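Local coordinates for precorrin-6A reductase (Rhodobacter capsulatus, PDB 4X7G), which catalyses the NADPH-dependent reduction of precorrin-6A to precorrin-6B in the biosynthesis of cobalamin (vitamin B12), at residues D70-V84 / I218-I230. Numbering follows the deposited sequence. Where two conformers were deposited one is given.
With NAP (NADP nicotinamide-adenine-dinucleotide phosphate), chain B.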
loop_
_atom_site.group_PDB
_atom_site.type_symbol
_atom_site.label_atom_id
_atom_site.label_comp_id
_atom_site.label_asym_id
_atom_site.label_seq_id
_atom_site.Cartn_x
_atom_site.Cartn_y
_atom_site.Cartn_z
ATOM N N ASP A 70 -2.537 -7.074 9.950
ATOM C CA ASP A 70 -1.874 -5.921 9.382
ATOM C C ASP A 70 -1.923 -6.025 7.877
ATOM O O ASP A 70 -1.098 -6.704 7.273
ATOM C CB ASP A 70 -0.415 -5.861 9.878
ATOM C CG ASP A 70 0.377 -4.803 9.178
ATOM O OD1 ASP A 70 -0.203 -3.979 8.452
ATOM O OD2 ASP A 70 1.646 -4.828 9.348
ATOM N N ALA A 71 -2.900 -5.369 7.248
ATOM C CA ALA A 71 -3.078 -5.343 5.799
ATOM C C ALA A 71 -2.705 -3.988 5.257
ATOM O O ALA A 71 -3.270 -3.534 4.281
ATOM C CB ALA A 71 -4.471 -5.783 5.409
ATOM N N THR A 72 -1.776 -3.332 5.937
ATOM C CA THR A 72 -1.249 -2.052 5.399
ATOM C C THR A 72 -0.334 -2.331 4.184
ATOM O O THR A 72 0.141 -3.401 3.922
ATOM C CB THR A 72 -0.505 -1.281 6.465
ATOM O OG1 THR A 72 0.737 -1.947 6.846
ATOM C CG2 THR A 72 -1.340 -0.972 7.684
ATOM N N HIS A 73 -0.055 -1.240 3.514
ATOM C CA HIS A 73 0.857 -1.291 2.420
ATOM C C HIS A 73 2.204 -1.825 2.876
ATOM O O HIS A 73 2.700 -1.425 3.937
ATOM C CB HIS A 73 1.009 0.103 1.825
ATOM C CG HIS A 73 1.552 0.117 0.439
ATOM N ND1 HIS A 73 2.899 -0.034 0.146
ATOM C CD2 HIS A 73 0.893 0.112 -0.753
ATOM C CE1 HIS A 73 3.036 -0.032 -1.179
ATOM N NE2 HIS A 73 1.846 0.081 -1.740
ATOM N N PRO A 74 2.886 -2.606 1.995
ATOM C CA PRO A 74 4.211 -3.074 2.363
ATOM C C PRO A 74 5.230 -1.979 2.620
ATOM O O PRO A 74 6.232 -2.176 3.346
ATOM C CB PRO A 74 4.566 -3.986 1.207
ATOM C CG PRO A 74 3.300 -4.507 0.689
ATOM C CD PRO A 74 2.339 -3.360 0.851
ATOM N N PHE A 75 5.005 -0.793 2.066
ATOM C CA PHE A 75 5.888 0.338 2.304
ATOM C C PHE A 75 5.493 1.188 3.453
ATOM O O PHE A 75 6.231 2.119 3.882
ATOM C CB PHE A 75 6.065 1.184 1.022
ATOM C CG PHE A 75 6.982 0.526 0.035
ATOM C CD1 PHE A 75 6.653 -0.627 -0.604
ATOM C CD2 PHE A 75 8.246 1.131 -0.251
ATOM C CE1 PHE A 75 7.527 -1.251 -1.490
ATOM C CE2 PHE A 75 9.056 0.538 -1.197
ATOM C CZ PHE A 75 8.737 -0.640 -1.737
ATOM N N ALA A 76 4.378 0.879 4.143
ATOM C CA ALA A 76 3.961 1.517 5.407
ATOM C C ALA A 76 4.648 0.751 6.512
ATOM O O ALA A 76 4.054 -0.017 7.267
ATOM C CB ALA A 76 2.441 1.522 5.537
ATOM N N ALA A 77 5.992 0.973 6.608
ATOM C CA ALA A 77 6.799 0.107 7.429
ATOM C C ALA A 77 6.801 0.541 8.881
ATOM O O ALA A 77 7.003 -0.326 9.735
ATOM C CB ALA A 77 8.258 0.052 6.903
ATOM N N GLN A 78 6.509 1.773 9.161
ATOM C CA GLN A 78 6.421 2.249 10.545
ATOM C C GLN A 78 5.183 1.644 11.224
ATOM O O GLN A 78 5.236 1.137 12.363
ATOM C CB GLN A 78 6.312 3.782 10.686
ATOM C CG GLN A 78 6.515 4.247 12.119
ATOM C CD GLN A 78 7.877 3.858 12.651
ATOM O OE1 GLN A 78 8.946 4.282 12.130
ATOM N NE2 GLN A 78 7.864 3.073 13.702
HETATM N N MSE A 79 4.043 1.662 10.495
HETATM C CA MSE A 79 2.844 1.100 11.046
HETATM C C MSE A 79 3.077 -0.352 11.322
HETATM O O MSE A 79 2.685 -0.890 12.335
HETATM C CB MSE A 79 1.679 1.299 10.067
HETATM C CG MSE A 79 0.342 0.803 10.697
HETATM SE SE MSE A 79 -0.379 1.759 12.216
HETATM C CE MSE A 79 -1.786 0.489 12.473
ATOM N N SER A 80 3.624 -1.060 10.350
ATOM C CA SER A 80 3.839 -2.483 10.503
ATOM C C SER A 80 4.794 -2.818 11.660
ATOM O O SER A 80 4.530 -3.706 12.450
ATOM C CB SER A 80 4.346 -3.123 9.248
ATOM O OG SER A 80 3.319 -3.132 8.197
ATOM N N ALA A 81 5.899 -2.072 11.785
ATOM C CA ALA A 81 6.775 -2.242 12.972
ATOM C C ALA A 81 6.090 -1.926 14.258
ATOM O O ALA A 81 6.269 -2.684 15.227
ATOM C CB ALA A 81 8.035 -1.422 12.794
ATOM N N ASN A 82 5.292 -0.910 14.266
ATOM C CA ASN A 82 4.547 -0.546 15.484
ATOM C C ASN A 82 3.611 -1.665 15.874
ATOM O O ASN A 82 3.452 -1.999 17.062
ATOM C CB ASN A 82 3.766 0.726 15.383
ATOM C CG ASN A 82 4.661 1.950 15.367
ATOM O OD1 ASN A 82 5.894 1.844 15.444
ATOM N ND2 ASN A 82 4.085 3.065 15.276
ATOM N N ALA A 83 2.962 -2.308 14.905
ATOM C CA ALA A 83 2.041 -3.404 15.215
ATOM C C ALA A 83 2.791 -4.592 15.770
ATOM O O ALA A 83 2.289 -5.240 16.722
ATOM C CB ALA A 83 1.246 -3.831 13.956
ATOM N N VAL A 84 3.957 -4.940 15.215
ATOM C CA VAL A 84 4.718 -6.040 15.798
ATOM C C VAL A 84 5.011 -5.723 17.257
ATOM O O VAL A 84 4.774 -6.629 18.096
ATOM C CB VAL A 84 6.021 -6.274 15.034
ATOM C CG1 VAL A 84 6.780 -7.416 15.726
ATOM C CG2 VAL A 84 5.730 -6.620 13.601
ATOM N N ILE A 218 11.509 1.263 -13.090
ATOM C CA ILE A 218 12.479 1.325 -11.980
ATOM C C ILE A 218 11.699 0.954 -10.757
ATOM O O ILE A 218 10.770 1.678 -10.378
ATOM C CB ILE A 218 13.049 2.707 -11.869
ATOM C CG1 ILE A 218 13.865 3.047 -13.110
ATOM C CG2 ILE A 218 13.908 2.887 -10.615
ATOM C CD1 ILE A 218 14.132 4.519 -13.336
ATOM N N LEU A 219 11.958 -0.210 -10.202
ATOM C CA LEU A 219 11.154 -0.856 -9.161
ATOM C C LEU A 219 11.879 -0.805 -7.846
ATOM O O LEU A 219 13.026 -1.304 -7.734
ATOM C CB LEU A 219 10.851 -2.327 -9.604
ATOM C CG LEU A 219 9.888 -3.061 -8.756
ATOM C CD1 LEU A 219 8.520 -2.457 -8.784
ATOM C CD2 LEU A 219 9.851 -4.514 -9.195
ATOM N N ILE A 220 11.250 -0.230 -6.844
ATOM C CA ILE A 220 11.892 -0.022 -5.563
ATOM C C ILE A 220 11.575 -1.261 -4.674
ATOM O O ILE A 220 10.425 -1.677 -4.472
ATOM C CB ILE A 220 11.351 1.224 -4.890
ATOM C CG1 ILE A 220 11.609 2.463 -5.791
ATOM C CG2 ILE A 220 11.985 1.436 -3.534
ATOM C CD1 ILE A 220 10.680 3.600 -5.585
ATOM N N ASP A 221 12.650 -1.854 -4.139
ATOM C CA ASP A 221 12.498 -2.980 -3.237
ATOM C C ASP A 221 11.855 -2.543 -1.932
ATOM O O ASP A 221 11.960 -1.449 -1.446
ATOM C CB ASP A 221 13.925 -3.553 -3.019
ATOM C CG ASP A 221 14.527 -4.159 -4.310
ATOM O OD1 ASP A 221 13.815 -4.592 -5.230
ATOM O OD2 ASP A 221 15.734 -4.263 -4.245
ATOM N N ARG A 222 11.146 -3.556 -1.312
ATOM C CA ARG A 222 10.470 -3.295 -0.076
ATOM C C ARG A 222 11.425 -2.945 1.097
ATOM O O ARG A 222 12.544 -3.471 1.105
ATOM C CB ARG A 222 9.661 -4.514 0.337
ATOM C CG ARG A 222 8.413 -4.706 -0.500
ATOM C CD ARG A 222 7.804 -6.025 -0.194
ATOM N NE ARG A 222 6.569 -6.248 -0.947
ATOM C CZ ARG A 222 5.823 -7.339 -0.848
ATOM N NH1 ARG A 222 6.197 -8.335 -0.019
ATOM N NH2 ARG A 222 4.709 -7.440 -1.483
ATOM N N PRO A 223 10.977 -2.128 2.036
ATOM C CA PRO A 223 11.782 -1.728 3.193
ATOM C C PRO A 223 11.754 -2.900 4.213
ATOM O O PRO A 223 10.869 -3.731 4.226
ATOM C CB PRO A 223 11.037 -0.525 3.756
ATOM C CG PRO A 223 9.588 -0.776 3.385
ATOM C CD PRO A 223 9.636 -1.442 2.055
ATOM N N ALA A 224 12.740 -2.871 5.107
ATOM C CA ALA A 224 12.836 -3.806 6.243
ATOM C C ALA A 224 11.667 -3.600 7.206
ATOM O O ALA A 224 11.317 -2.455 7.542
ATOM C CB ALA A 224 14.150 -3.581 6.992
ATOM N N VAL A 225 11.137 -4.726 7.677
ATOM C CA VAL A 225 10.163 -4.744 8.755
ATOM C C VAL A 225 10.496 -5.900 9.699
ATOM O O VAL A 225 10.876 -6.931 9.243
ATOM C CB VAL A 225 8.726 -4.955 8.193
ATOM C CG1 VAL A 225 7.654 -5.013 9.297
ATOM C CG2 VAL A 225 8.389 -3.844 7.154
ATOM N N PRO A 226 10.329 -5.715 10.995
ATOM C CA PRO A 226 10.614 -6.819 11.886
ATOM C C PRO A 226 9.776 -8.034 11.605
ATOM O O PRO A 226 8.663 -7.955 10.994
ATOM C CB PRO A 226 10.204 -6.269 13.233
ATOM C CG PRO A 226 10.389 -4.785 13.145
ATOM C CD PRO A 226 10.017 -4.488 11.698
ATOM N N ALA A 227 10.237 -9.210 12.018
ATOM C CA ALA A 227 9.588 -10.464 11.727
ATOM C C ALA A 227 8.238 -10.597 12.489
ATOM O O ALA A 227 8.122 -10.201 13.609
ATOM C CB ALA A 227 10.467 -11.610 12.233
ATOM N N ARG A 228 7.286 -11.146 11.733
ATOM C CA ARG A 228 5.967 -11.499 12.227
ATOM C C ARG A 228 5.342 -12.478 11.278
ATOM O O ARG A 228 5.801 -12.674 10.111
ATOM C CB ARG A 228 5.072 -10.296 12.533
ATOM C CG ARG A 228 4.398 -9.627 11.330
ATOM C CD ARG A 228 5.398 -8.808 10.518
ATOM N NE ARG A 228 4.703 -7.730 9.817
ATOM C CZ ARG A 228 4.934 -7.336 8.566
ATOM N NH1 ARG A 228 4.181 -6.396 8.056
ATOM N NH2 ARG A 228 5.796 -7.955 7.804
ATOM N N ASP A 229 4.276 -13.163 11.692
ATOM C CA ASP A 229 3.617 -14.050 10.837
ATOM C C ASP A 229 3.142 -13.346 9.562
ATOM O O ASP A 229 2.597 -12.253 9.687
ATOM C CB ASP A 229 2.364 -14.683 11.505
ATOM C CG ASP A 229 2.658 -15.745 12.578
ATOM O OD1 ASP A 229 3.834 -16.031 12.868
ATOM O OD2 ASP A 229 1.669 -16.232 13.145
ATOM N N ILE A 230 3.334 -13.989 8.419
ATOM C CA ILE A 230 2.880 -13.430 7.109
ATOM C C ILE A 230 1.823 -14.334 6.560
ATOM O O ILE A 230 1.973 -15.606 6.467
ATOM C CB ILE A 230 4.040 -13.409 6.108
ATOM C CG1 ILE A 230 5.191 -12.642 6.671
ATOM C CG2 ILE A 230 3.551 -12.909 4.752
ATOM C CD1 ILE A 230 4.968 -11.293 7.044
HETATM P PA NAP B . 3.690 4.510 7.788
HETATM O O1A NAP B . 4.804 5.471 7.397
HETATM O O2A NAP B . 4.033 3.209 8.039
HETATM O O5B NAP B . 2.866 5.047 8.971
HETATM C C5B NAP B . 3.082 6.282 9.684
HETATM C C4B NAP B . 2.143 6.488 10.848
HETATM O O4B NAP B . 0.752 6.598 10.311
HETATM C C3B NAP B . 1.968 5.285 11.736
HETATM O O3B NAP B . 3.041 5.213 12.676
HETATM C C2B NAP B . 0.622 5.441 12.315
HETATM O O2B NAP B . 0.610 6.550 13.235
HETATM C C1B NAP B . -0.158 5.903 11.193
HETATM N N9A NAP B . -0.800 4.843 10.370
HETATM C C8A NAP B . -0.303 4.200 9.260
HETATM N N7A NAP B . -1.199 3.294 8.784
HETATM C C5A NAP B . -2.225 3.337 9.688
HETATM C C6A NAP B . -3.480 2.621 9.754
HETATM N N6A NAP B . -3.879 1.787 8.783
HETATM N N1A NAP B . -4.320 2.858 10.785
HETATM C C2A NAP B . -3.903 3.771 11.751
HETATM N N3A NAP B . -2.804 4.523 11.809
HETATM C C4A NAP B . -1.989 4.283 10.743
HETATM O O3 NAP B . 2.553 4.414 6.648
HETATM P PN NAP B . 2.115 5.413 5.430
HETATM O O1N NAP B . 3.014 5.200 4.220
HETATM O O2N NAP B . 1.945 6.786 5.921
HETATM O O5D NAP B . 0.713 4.750 4.987
HETATM C C5D NAP B . -0.526 5.434 5.334
HETATM C C4D NAP B . -1.625 4.574 4.941
HETATM O O4D NAP B . -1.715 4.529 3.528
HETATM C C3D NAP B . -1.629 3.139 5.519
HETATM O O3D NAP B . -2.928 2.694 5.939
HETATM C C2D NAP B . -1.160 2.315 4.321
HETATM O O2D NAP B . -1.615 1.021 4.226
HETATM C C1D NAP B . -1.700 3.174 3.146
HETATM N N1N NAP B . -0.879 3.071 2.031
HETATM C C2N NAP B . 0.286 3.216 1.906
HETATM C C3N NAP B . 0.579 2.947 0.617
HETATM C C7N NAP B . 2.041 3.184 0.910
HETATM O O7N NAP B . 2.024 3.441 2.226
HETATM N N7N NAP B . 3.026 3.076 -0.088
HETATM C C4N NAP B . -0.516 2.501 -0.406
HETATM C C5N NAP B . -2.009 2.365 -0.174
HETATM C C6N NAP B . -1.936 2.666 1.170
HETATM P P2B NAP B . 0.783 6.277 14.837
HETATM O O1X NAP B . 0.368 7.639 15.335
HETATM O O2X NAP B . -0.006 5.164 15.219
HETATM O O3X NAP B . 2.210 5.729 15.135
HETATM O O HOH W 1 3.062 -6.008 11.311
HETATM O O HOH W 2 8.007 -4.292 3.584
#
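Asp70 and Arg228 form a salt bridge, its carboxylate side buried, that illustrates how one carboxylate can serve several donors at once. Arg228 NH1 reaches Asp70 OD2 at 3.2 Å within its own guanidinium plane, the N-H...O angle being 166°, but meets the carboxylate from 43° above its plane. The syn lone pair of OD2 is taken by the hydroxyl of Ser80, and a water bonded to OD2 accepts from Arg228 NE while donating its second proton to Ser80 O. The other oxygen, OD1, receives the amide of Thr72, closing an Asx turn, and Thr72 OG1 on its syn side, so both oxygens are satisfied and the carboxylate is probably ionised. Were the carboxylate of Asp70 replaced by the methyl of an alanine, the guanidinium would be likely to lose its countercharge, and the Ser80 and Thr72 hydroxyls their shared acceptor group.

Val225 CG1 lies 3.7 Å above the centre of the Arg228 guanidinium plane, and Val84 CG2 packs against Arg228 CD. At the other end, Pro223 CD sits squarely over the Phe75 ring, 3.7 Å from the centroid, in a CH-pi contact. Phe75 CG stands anti to its carbonyl carbon (chi1 -76°), and the ring reaches Arg222 and the Ile220 carbonyl, which lies at its edge. A second water joins Pro74 O to Pro223 O. Pro74 CB lies over one face of the Arg222 guanidinium, whose NE donates to the carbonyl of Asn197 and whose NH2 donates to those of Ala198 and Arg99.

On its other side, 70-84 holds NADP through the amides of His73 and Met79. The extended connection 221-228 runs from strand 216-220 of one Rossmann-like sheet, past helix 77-90, to strand 229-231, which completes the other sheet beside strand 93-97, consistent with strand swapping between the two domains.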